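Local coordinates for centrosomal protein of 104 kDa (Homo sapiens, PDB 5LPH) that is required for ciliogenesis and for structural integrity at the ciliary tip, and interacts with tubulin, at residues S191-A196 and H232-V237; Y182-L187 and G201-L206; L132-C137 and K171-L176; K58-R63 and D103-V108. All coordinates share one frame; numbering follows the deposited sequence.

Contact 1: residues S191-A196 and H232-V237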
# COMPACT_ATOMS: atom_id res chain seq x y z
N SER A 191 6.59 13.57 -8.64
CA SER A 191 6.18 12.17 -8.70
C SER A 191 6.12 11.68 -10.14
O SER A 191 5.81 12.46 -11.06
CB SER A 191 4.81 11.95 -8.03
OG SER A 191 3.77 12.62 -8.73
N SER A 192 6.44 10.40 -10.32
CA SER A 192 6.47 9.79 -11.65
C SER A 192 5.05 9.61 -12.18
O SER A 192 4.06 9.61 -11.41
CB SER A 192 7.23 8.45 -11.66
OG SER A 192 6.37 7.38 -11.30
N VAL A 193 4.96 9.44 -13.49
CA VAL A 193 3.70 9.24 -14.20
C VAL A 193 3.03 7.93 -13.73
O VAL A 193 1.83 7.90 -13.47
CB VAL A 193 3.90 9.21 -15.73
CG1 VAL A 193 2.59 8.91 -16.46
CG2 VAL A 193 4.46 10.54 -16.23
N HIS A 194 3.83 6.86 -13.59
CA HIS A 194 3.32 5.55 -13.17
C HIS A 194 2.81 5.54 -11.73
O HIS A 194 1.76 4.96 -11.45
CB HIS A 194 4.40 4.47 -13.32
CG HIS A 194 4.80 4.20 -14.74
ND1 HIS A 194 3.88 4.01 -15.75
CD2 HIS A 194 6.02 4.07 -15.31
CE1 HIS A 194 4.52 3.78 -16.88
NE2 HIS A 194 5.82 3.81 -16.65
N LEU A 195 3.56 6.16 -10.83
CA LEU A 195 3.21 6.21 -9.41
C LEU A 195 1.88 6.94 -9.18
O LEU A 195 1.00 6.44 -8.48
CB LEU A 195 4.32 6.91 -8.62
CG LEU A 195 4.23 6.89 -7.09
CD1 LEU A 195 4.45 5.49 -6.55
CD2 LEU A 195 5.25 7.85 -6.50
N ALA A 196 1.75 8.11 -9.80
CA ALA A 196 0.53 8.92 -9.71
C ALA A 196 -0.71 8.20 -10.26
O ALA A 196 -1.77 8.21 -9.62
CB ALA A 196 0.73 10.25 -10.43
N HIS A 232 -1.46 19.19 -11.01
CA HIS A 232 -0.32 18.32 -11.37
C HIS A 232 0.13 18.60 -12.81
O HIS A 232 -0.69 18.95 -13.66
CB HIS A 232 -0.69 16.84 -11.20
CG HIS A 232 0.48 15.94 -10.98
ND1 HIS A 232 1.01 15.15 -11.97
CD2 HIS A 232 1.23 15.72 -9.88
CE1 HIS A 232 2.04 14.48 -11.49
NE2 HIS A 232 2.19 14.80 -10.22
N ARG A 233 1.43 18.47 -13.05
CA ARG A 233 2.02 18.80 -14.36
C ARG A 233 1.58 17.88 -15.52
O ARG A 233 1.55 18.30 -16.67
CB ARG A 233 3.56 18.81 -14.28
CG ARG A 233 4.22 17.44 -14.19
CD ARG A 233 5.69 17.54 -13.86
NE ARG A 233 6.33 16.23 -13.91
CZ ARG A 233 6.24 15.28 -12.97
NH1 ARG A 233 5.53 15.48 -11.85
NH2 ARG A 233 6.86 14.12 -13.14
N VAL A 234 1.25 16.64 -15.19
CA VAL A 234 0.89 15.60 -16.17
C VAL A 234 -0.58 15.73 -16.51
O VAL A 234 -1.42 15.69 -15.61
CB VAL A 234 1.18 14.18 -15.62
CG1 VAL A 234 0.85 13.10 -16.65
CG2 VAL A 234 2.64 14.08 -15.18
N TYR A 235 -0.88 15.85 -17.80
CA TYR A 235 -2.26 16.02 -18.29
C TYR A 235 -3.19 14.90 -17.84
O TYR A 235 -4.30 15.15 -17.36
CB TYR A 235 -2.28 16.13 -19.82
CG TYR A 235 -3.67 16.21 -20.42
CD1 TYR A 235 -4.38 17.42 -20.43
CD2 TYR A 235 -4.30 15.08 -20.96
CE1 TYR A 235 -5.66 17.50 -20.96
CE2 TYR A 235 -5.58 15.15 -21.49
CZ TYR A 235 -6.26 16.36 -21.49
OH TYR A 235 -7.52 16.44 -22.01
N GLU A 236 -2.73 13.67 -18.00
CA GLU A 236 -3.52 12.48 -17.65
C GLU A 236 -3.87 12.40 -16.14
O GLU A 236 -4.95 11.91 -15.78
CB GLU A 236 -2.79 11.22 -18.15
CG GLU A 236 -3.64 9.97 -18.28
CD GLU A 236 -2.84 8.79 -18.81
OE1 GLU A 236 -3.45 7.85 -19.34
OE2 GLU A 236 -1.61 8.80 -18.70
N VAL A 237 -2.99 12.91 -15.28
CA VAL A 237 -3.28 13.02 -13.83
C VAL A 237 -4.43 14.00 -13.59
O VAL A 237 -5.39 13.69 -12.88
CB VAL A 237 -2.03 13.41 -13.00
CG1 VAL A 237 -2.41 13.84 -11.58
CG2 VAL A 237 -1.04 12.26 -12.97

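Contact 2: residues Y182-L187 and G201-L206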
# COMPACT_ATOMS: atom_id res chain seq x y z
N TYR A 182 -3.41 6.21 3.17
CA TYR A 182 -2.24 6.29 2.28
C TYR A 182 -2.63 6.71 0.87
O TYR A 182 -1.87 7.43 0.21
CB TYR A 182 -1.48 4.97 2.21
CG TYR A 182 -0.78 4.64 3.49
CD1 TYR A 182 0.29 5.41 3.94
CD2 TYR A 182 -1.20 3.57 4.28
CE1 TYR A 182 0.93 5.12 5.13
CE2 TYR A 182 -0.57 3.28 5.47
CZ TYR A 182 0.49 4.05 5.89
OH TYR A 182 1.11 3.73 7.07
N LEU A 183 -3.79 6.26 0.40
CA LEU A 183 -4.24 6.51 -0.97
C LEU A 183 -4.73 7.94 -1.21
O LEU A 183 -4.78 8.37 -2.36
CB LEU A 183 -5.32 5.51 -1.37
CG LEU A 183 -4.91 4.03 -1.33
CD1 LEU A 183 -6.12 3.14 -1.57
CD2 LEU A 183 -3.82 3.74 -2.35
N VAL A 184 -5.09 8.66 -0.15
CA VAL A 184 -5.51 10.08 -0.25
C VAL A 184 -4.39 11.08 0.08
O VAL A 184 -4.64 12.28 0.13
CB VAL A 184 -6.78 10.39 0.59
CG1 VAL A 184 -7.94 9.50 0.16
CG2 VAL A 184 -6.54 10.28 2.09
N GLN A 185 -3.17 10.59 0.31
CA GLN A 185 -2.03 11.47 0.57
C GLN A 185 -1.69 12.18 -0.73
O GLN A 185 -1.66 11.55 -1.79
CB GLN A 185 -0.81 10.67 1.08
CG GLN A 185 0.21 11.52 1.82
CD GLN A 185 1.38 10.73 2.36
OE1 GLN A 185 1.24 9.57 2.75
NE2 GLN A 185 2.55 11.36 2.40
N PRO A 186 -1.43 13.51 -0.68
CA PRO A 186 -1.33 14.22 -1.95
C PRO A 186 -0.14 13.78 -2.82
O PRO A 186 0.90 13.38 -2.30
CB PRO A 186 -1.17 15.69 -1.52
CG PRO A 186 -1.30 15.73 -0.04
CD PRO A 186 -1.02 14.35 0.45
N LEU A 187 -0.33 13.86 -4.13
CA LEU A 187 0.70 13.50 -5.09
C LEU A 187 1.80 14.55 -5.06
O LEU A 187 1.52 15.74 -5.12
CB LEU A 187 0.12 13.39 -6.50
CG LEU A 187 -0.93 12.28 -6.67
CD1 LEU A 187 -1.72 12.38 -7.97
CD2 LEU A 187 -0.28 10.91 -6.56
N GLY A 201 -5.75 5.13 -9.60
CA GLY A 201 -6.46 3.89 -9.92
C GLY A 201 -6.92 3.14 -8.69
O GLY A 201 -8.06 2.69 -8.62
N LEU A 202 -6.02 2.99 -7.72
CA LEU A 202 -6.34 2.34 -6.44
C LEU A 202 -7.39 3.10 -5.64
O LEU A 202 -8.27 2.49 -5.04
CB LEU A 202 -5.08 2.16 -5.58
CG LEU A 202 -4.17 1.01 -5.98
CD1 LEU A 202 -2.78 1.19 -5.36
CD2 LEU A 202 -4.77 -0.32 -5.56
N LEU A 203 -7.27 4.43 -5.62
CA LEU A 203 -8.23 5.29 -4.94
C LEU A 203 -9.63 5.09 -5.52
O LEU A 203 -10.56 4.77 -4.78
CB LEU A 203 -7.82 6.76 -5.05
CG LEU A 203 -8.76 7.82 -4.47
CD1 LEU A 203 -9.13 7.53 -3.03
CD2 LEU A 203 -8.09 9.18 -4.57
N ALA A 204 -9.76 5.24 -6.84
CA ALA A 204 -11.06 5.06 -7.50
C ALA A 204 -11.66 3.67 -7.27
O ALA A 204 -12.85 3.56 -6.97
CB ALA A 204 -10.95 5.36 -8.99
N ARG A 205 -10.86 2.62 -7.40
CA ARG A 205 -11.37 1.24 -7.24
C ARG A 205 -11.78 0.92 -5.81
O ARG A 205 -12.82 0.31 -5.60
CB ARG A 205 -10.37 0.19 -7.77
CG ARG A 205 -10.26 0.15 -9.29
CD ARG A 205 -9.52 -1.09 -9.79
NE ARG A 205 -8.15 -1.21 -9.26
CZ ARG A 205 -7.08 -0.54 -9.71
NH1 ARG A 205 -7.17 0.33 -10.72
NH2 ARG A 205 -5.90 -0.74 -9.13
N LEU A 206 -10.98 1.34 -4.83
CA LEU A 206 -11.28 1.08 -3.41
C LEU A 206 -12.36 1.99 -2.83
O LEU A 206 -13.11 1.56 -1.95
CB LEU A 206 -10.02 1.13 -2.54
CG LEU A 206 -9.15 -0.12 -2.62
CD1 LEU A 206 -7.80 0.15 -1.99
CD2 LEU A 206 -9.83 -1.31 -1.95

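Contact 3: residues L132-C137 and K171-L176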
# COMPACT_ATOMS: atom_id res chain seq x y z
N LEU A 132 -3.02 -4.19 17.14
CA LEU A 132 -1.71 -3.51 17.05
C LEU A 132 -0.70 -4.28 16.19
O LEU A 132 0.14 -3.66 15.53
CB LEU A 132 -1.12 -3.25 18.44
CG LEU A 132 -1.81 -2.21 19.33
CD1 LEU A 132 -1.16 -2.21 20.71
CD2 LEU A 132 -1.76 -0.82 18.71
N GLU A 133 -0.77 -5.61 16.20
CA GLU A 133 0.09 -6.43 15.33
C GLU A 133 -0.31 -6.30 13.86
O GLU A 133 0.55 -6.05 13.01
CB GLU A 133 0.07 -7.90 15.75
CG GLU A 133 1.09 -8.24 16.82
CD GLU A 133 0.80 -7.57 18.15
OE1 GLU A 133 1.66 -6.80 18.64
OE2 GLU A 133 -0.30 -7.81 18.70
N THR A 134 -1.60 -6.47 13.58
CA THR A 134 -2.13 -6.28 12.23
C THR A 134 -1.75 -4.91 11.69
O THR A 134 -1.23 -4.80 10.58
CB THR A 134 -3.66 -6.45 12.19
OG1 THR A 134 -4.00 -7.76 12.64
CG2 THR A 134 -4.20 -6.26 10.78
N ALA A 135 -1.96 -3.87 12.50
CA ALA A 135 -1.58 -2.51 12.14
C ALA A 135 -0.08 -2.38 11.84
O ALA A 135 0.30 -1.71 10.89
CB ALA A 135 -1.98 -1.53 13.24
N HIS A 136 0.75 -3.03 12.65
CA HIS A 136 2.20 -3.00 12.43
C HIS A 136 2.60 -3.60 11.07
O HIS A 136 3.40 -3.00 10.35
CB HIS A 136 2.93 -3.71 13.58
CG HIS A 136 4.42 -3.68 13.44
ND1 HIS A 136 5.19 -2.59 13.78
CD2 HIS A 136 5.28 -4.62 12.97
CE1 HIS A 136 6.46 -2.86 13.54
NE2 HIS A 136 6.54 -4.08 13.05
N CYS A 137 2.04 -4.76 10.72
CA CYS A 137 2.28 -5.38 9.41
C CYS A 137 1.92 -4.44 8.26
O CYS A 137 2.70 -4.26 7.32
CB CYS A 137 1.47 -6.66 9.25
SG CYS A 137 1.95 -7.97 10.39
N LYS A 171 -10.83 -8.59 6.28
CA LYS A 171 -11.72 -8.11 7.35
C LYS A 171 -10.98 -7.33 8.45
O LYS A 171 -11.35 -6.20 8.80
CB LYS A 171 -12.50 -9.31 7.93
CG LYS A 171 -13.43 -9.99 6.93
CD LYS A 171 -14.28 -11.07 7.58
CE LYS A 171 -15.23 -11.69 6.57
NZ LYS A 171 -16.10 -12.74 7.18
N GLU A 172 -9.89 -7.92 8.94
CA GLU A 172 -9.12 -7.33 10.04
C GLU A 172 -8.44 -6.01 9.66
O GLU A 172 -8.35 -5.10 10.48
CB GLU A 172 -8.05 -8.31 10.55
CG GLU A 172 -8.52 -9.69 10.95
CD GLU A 172 -8.38 -10.74 9.85
OE1 GLU A 172 -8.54 -10.40 8.65
OE2 GLU A 172 -8.12 -11.91 10.18
N VAL A 173 -7.98 -5.92 8.42
CA VAL A 173 -7.30 -4.71 7.93
C VAL A 173 -8.29 -3.61 7.56
O VAL A 173 -8.03 -2.43 7.82
CB VAL A 173 -6.38 -5.04 6.73
CG1 VAL A 173 -5.77 -3.78 6.13
CG2 VAL A 173 -5.30 -6.01 7.16
N LYS A 174 -9.40 -4.00 6.92
CA LYS A 174 -10.49 -3.07 6.58
C LYS A 174 -11.00 -2.28 7.80
O LYS A 174 -11.26 -1.09 7.69
CB LYS A 174 -11.66 -3.82 5.92
CG LYS A 174 -12.81 -2.92 5.48
CD LYS A 174 -13.95 -3.61 4.77
CE LYS A 174 -15.26 -2.88 5.00
NZ LYS A 174 -16.46 -3.60 4.51
N SER A 175 -11.12 -2.96 8.94
CA SER A 175 -11.55 -2.34 10.20
C SER A 175 -10.65 -1.21 10.71
O SER A 175 -11.13 -0.30 11.38
CB SER A 175 -11.66 -3.40 11.30
OG SER A 175 -12.41 -4.53 10.87
N LEU A 176 -9.35 -1.29 10.42
CA LEU A 176 -8.37 -0.30 10.90
C LEU A 176 -8.37 1.02 10.15
O LEU A 176 -7.81 2.00 10.66
CB LEU A 176 -6.96 -0.89 10.85
CG LEU A 176 -6.71 -2.11 11.74
CD1 LEU A 176 -5.47 -2.85 11.29
CD2 LEU A 176 -6.59 -1.69 13.20

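Contact 4: residues K58-R63 and D103-V108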
# COMPACT_ATOMS: atom_id res chain seq x y z
N LYS A 58 23.44 -11.86 -2.33
CA LYS A 58 23.30 -11.52 -3.74
C LYS A 58 22.73 -12.64 -4.63
O LYS A 58 22.59 -12.44 -5.83
CB LYS A 58 24.66 -11.06 -4.30
CG LYS A 58 25.05 -9.67 -3.83
CD LYS A 58 26.50 -9.36 -4.19
CE LYS A 58 26.89 -7.95 -3.77
NZ LYS A 58 28.35 -7.73 -3.98
N THR A 59 22.40 -13.79 -4.04
CA THR A 59 21.86 -14.92 -4.79
C THR A 59 20.35 -15.00 -4.57
O THR A 59 19.89 -15.32 -3.46
CB THR A 59 22.55 -16.23 -4.34
OG1 THR A 59 23.96 -16.05 -4.38
CG2 THR A 59 22.17 -17.40 -5.23
N TRP A 60 19.57 -14.72 -5.62
CA TRP A 60 18.12 -14.59 -5.47
C TRP A 60 17.45 -15.85 -4.96
O TRP A 60 16.49 -15.77 -4.21
CB TRP A 60 17.43 -14.07 -6.75
CG TRP A 60 17.32 -15.05 -7.85
CD1 TRP A 60 18.13 -15.16 -8.93
CD2 TRP A 60 16.31 -16.07 -8.00
NE1 TRP A 60 17.71 -16.18 -9.74
CE2 TRP A 60 16.60 -16.76 -9.19
CE3 TRP A 60 15.21 -16.46 -7.24
CZ2 TRP A 60 15.82 -17.82 -9.65
CZ3 TRP A 60 14.43 -17.52 -7.69
CH2 TRP A 60 14.74 -18.19 -8.89
N SER A 61 17.95 -17.02 -5.37
CA SER A 61 17.37 -18.29 -4.93
C SER A 61 17.55 -18.53 -3.42
O SER A 61 16.75 -19.24 -2.81
CB SER A 61 17.92 -19.48 -5.74
OG SER A 61 19.34 -19.52 -5.70
N TYR A 62 18.60 -17.94 -2.84
CA TYR A 62 18.77 -17.93 -1.38
C TYR A 62 17.83 -16.93 -0.72
O TYR A 62 17.27 -17.23 0.33
CB TYR A 62 20.22 -17.65 -0.97
CG TYR A 62 21.24 -18.71 -1.35
CD1 TYR A 62 20.85 -19.96 -1.89
CD2 TYR A 62 22.61 -18.48 -1.17
CE1 TYR A 62 21.79 -20.92 -2.24
CE2 TYR A 62 23.55 -19.44 -1.51
CZ TYR A 62 23.14 -20.66 -2.04
OH TYR A 62 24.05 -21.62 -2.39
N ARG A 63 17.69 -15.74 -1.31
CA ARG A 63 16.73 -14.75 -0.79
C ARG A 63 15.31 -15.31 -0.81
O ARG A 63 14.58 -15.14 0.17
CB ARG A 63 16.80 -13.44 -1.56
CG ARG A 63 18.13 -12.71 -1.39
CD ARG A 63 18.01 -11.24 -1.76
NE ARG A 63 17.59 -11.02 -3.13
CZ ARG A 63 18.38 -11.06 -4.22
NH1 ARG A 63 19.67 -11.38 -4.15
NH2 ARG A 63 17.84 -10.81 -5.41
N ASP A 103 12.75 -6.05 -3.80
CA ASP A 103 13.73 -6.92 -4.46
C ASP A 103 13.78 -6.72 -5.97
O ASP A 103 12.76 -6.44 -6.60
CB ASP A 103 13.48 -8.41 -4.15
CG ASP A 103 14.75 -9.24 -4.27
OD1 ASP A 103 15.51 -9.30 -3.27
OD2 ASP A 103 15.01 -9.83 -5.35
N ILE A 104 14.98 -6.87 -6.54
CA ILE A 104 15.20 -6.73 -7.99
C ILE A 104 14.82 -7.97 -8.81
O ILE A 104 14.90 -7.94 -10.04
CB ILE A 104 16.67 -6.30 -8.29
CG1 ILE A 104 17.69 -7.37 -7.84
CG2 ILE A 104 16.97 -4.97 -7.62
CD1 ILE A 104 19.13 -7.06 -8.23
N VAL A 105 14.42 -9.06 -8.14
CA VAL A 105 14.00 -10.30 -8.79
C VAL A 105 12.55 -10.59 -8.40
O VAL A 105 12.19 -10.59 -7.22
CB VAL A 105 14.92 -11.48 -8.41
CG1 VAL A 105 14.41 -12.80 -8.99
CG2 VAL A 105 16.34 -11.21 -8.88
N THR A 106 11.74 -10.87 -9.42
CA THR A 106 10.29 -11.03 -9.28
C THR A 106 9.90 -12.12 -8.30
O THR A 106 9.01 -11.91 -7.48
CB THR A 106 9.64 -11.25 -10.67
OG1 THR A 106 9.67 -10.02 -11.39
CG2 THR A 106 8.19 -11.71 -10.56
N SER A 107 10.53 -13.29 -8.40
CA SER A 107 10.23 -14.44 -7.51
C SER A 107 10.40 -14.14 -6.03
O SER A 107 9.66 -14.68 -5.21
CB SER A 107 11.12 -15.63 -7.85
OG SER A 107 10.73 -16.19 -9.09
N VAL A 108 11.38 -13.30 -5.69
CA VAL A 108 11.63 -12.91 -4.31
C VAL A 108 10.53 -11.94 -3.86
O VAL A 108 10.00 -12.08 -2.76
CB VAL A 108 13.01 -12.25 -4.14
CG1 VAL A 108 13.24 -11.81 -2.69
CG2 VAL A 108 14.12 -13.20 -4.58

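Contact 1: residues S191-A196 and H232-V237
Two loops of the TOG solenoid meet here, each leading into a long helix (193-210 and 235-252), and Ser191 of the first is held by His232 and Arg233 of the second, which lies in HEAT repeat 2. His232 NE2 donates to Ser191 OG over 3.1 Å, the hydroxyl lying near the edge of the imidazole but tilted 20° from its plane. Arg233 grips the carbonyl of Ser191 end-on, with both terminal nitrogens on one oxygen. Arg233 NH2 is 2.9 Å from Ser191 O, above the carbonyl plane; Arg233 NH1 lies in that plane on a lone pair, 3.1 Å from the same oxygen. The arginine chain, extended from CG to NE, reaches this far. Beside these bonds the helix starts pack through methyls: Val193 CG2 meets Val234 CG2 at 4.1 Å, and Ala196 CB meets Val237 CG2 at 3.7 Å. Ser192 OG caps helix 193-210, accepting from Leu195 N. Ser191 OG also bonds to Lys188 O. With its hydroxyl between a histidine donor and a backbone carbonyl, and its carbonyl shared by two guanidinium nitrogens, buried Ser191 is pinned at both polar ends, which probably fixes the two loops against each other.

Contact 2: residues Y182-L187 and G201-L206
Leu183 points its side chain across at helix 193-210 and straddles Leu202 and Leu206, one turn apart on that helix. This is interior packing of the TOG domain's helical solenoid, where the short helix 178-183 ends against the longer one. The side chain of Leu183 crosses both partners at about a right angle: Leu183 CD2 approaches Leu202 CB at 3.8 Å and Leu202 CD1 at 4.1 Å, while Leu183 CD1 turns to Leu206. Val184, just past the helix end, likewise crosses Leu203 at about a right angle. Its CG1, anti to its own carbonyl carbon (chi1 -58°), meets Leu203 CD1 at 3.9 Å. The other methyl of Leu203, CD2, lies 4.1 Å from Leu183 O, a carbonyl that accepts a hydrogen bond from Gln199 NE2. An alanine at Leu183 would probably open a gap beside Leu202 and Leu206, since it takes away both methyls that touch them. Ala161 and Ile164 of helix 154-169 also pack on Leu202, and Phe225 of helix 219-229 on Leu203, so helices 154-169 and 219-229 border the cluster too. Its tightest point is Leu183 CD1 against Leu206 CD1, 3.5 Å apart and closer than usual van der Waals contact.

Contact 3: residues L132-C137 and K171-L176
Thr134 sets OG1 beside its backbone N (chi1 -59°), which leaves CG2 anti to that nitrogen and turned toward Val173 and Leu176. Leu176 answers with CG anti to its own carbonyl carbon (chi1 -63°) and a nearly extended chi2 that carries CD1 out to the threonine. The two methyls, Thr134 CG2 and Leu176 CD1, meet at 3.7 Å, and Thr134 CG2 also lies 3.8 Å from Val173 CG2. The threonine thus sets one methyl between two aliphatic side chains, approaching each at an oblique angle. Leu176 CD1 reaches past it to the helix backbone, 3.9 Å from Ala135 N, and touches Ala135 CB at 4.2 Å. Glu172 brings only the root of its side chain near, CB standing 4.4 Å from Thr134 CG2, while its carboxylate end leads away. The contact sets helix 131-147 of the TOG domain against the short helix 171-174 and the residues after it, which belong to HEAT repeat 1. Behind the interface Lys171 O takes two bonds from Ser175, through N and through OG (2.9 Å), reaching it from opposite faces of the carbonyl plane. Farther out, Ile124 of helix 106-126 packs on Thr134, Ile120 of the same helix on Val173, and Ile178 on Ala135. With methyl groups doing nearly all the touching, the two segments meet by apolar packing, and the hydrogen bonds of Ser175 serve the backbone of one side rather than the joint between them.

Contact 4: residues K58-R63 and D103-V108
Arg63 and Asp103 form a side-on salt bridge, one nitrogen to each carboxylate oxygen. Arg63 NE donates to Asp103 OD1 at 2.7 Å, the oxygen 26° out of the guanidinium plane, whereas Arg63 NH2 bonds to Asp103 OD2 at 3.0 Å almost in that plane and nearly straight, at 167°. Both oxygens offer their syn lone pairs, and the two flat groups are turned 31° apart. Beside the pair, Val105 CG2 comes to the guanidinium edge, 3.8 Å from Arg63 NH2, and also packs on Trp60 CB at 3.7 Å. Its other methyl, CG1, lies over one face of the Trp60 indole, a CH-pi contact 4.2 Å from the five-membered ring centroid. Trp60 CZ3 touches Ser107 CB at 3.8 Å, and Val108 CG2 fills in between Trp60 O and Arg63 CB. These residues sit where helices 60-76 and 106-126 of the TOG domain begin, on the edge of the solenoid where the helix-joining loops lie; in TOG domains the intra-HEAT loops typically form the tubulin-binding face, and these loops may do the same. Asp103 is itself positioned by an Asx turn: OD2 accepts from Val105 N on its anti side at 3.0 Å, just before helix 106-126 starts. An alanine at Asp103 would probably leave the Arg63 guanidinium without its carboxylate mate and Val105 N without its side-chain acceptor. The other terminal nitrogen, Arg63 NH1, bonds to Cys57 O, and Trp60 CA lies over one face of the guanidinium.

In the fold
All four contacts lie within one TOG domain; the two nearer the chain's centre, contacts 2 and 3, are apolar, while the outer two, 1 and 4, are polar as well. Contact 2 is buried, a leucine and valine cluster; contacts 1, 3 and 4 are partly buried. Contacts 1 and 4 each join two helix-initiating loops and put polar side chains beside valine packing, though contact 4 has a carboxylate-guanidinium pair where contact 1 uses a backbone carbonyl and a hydroxyl. Contact 3 lies on the opposite side of the chain's centre from contact 1. Contacts 1 and 2 share helix 193-210 and touch through Leu187; contact 4 stands apart, its centre about 28 to 30 Å from the others.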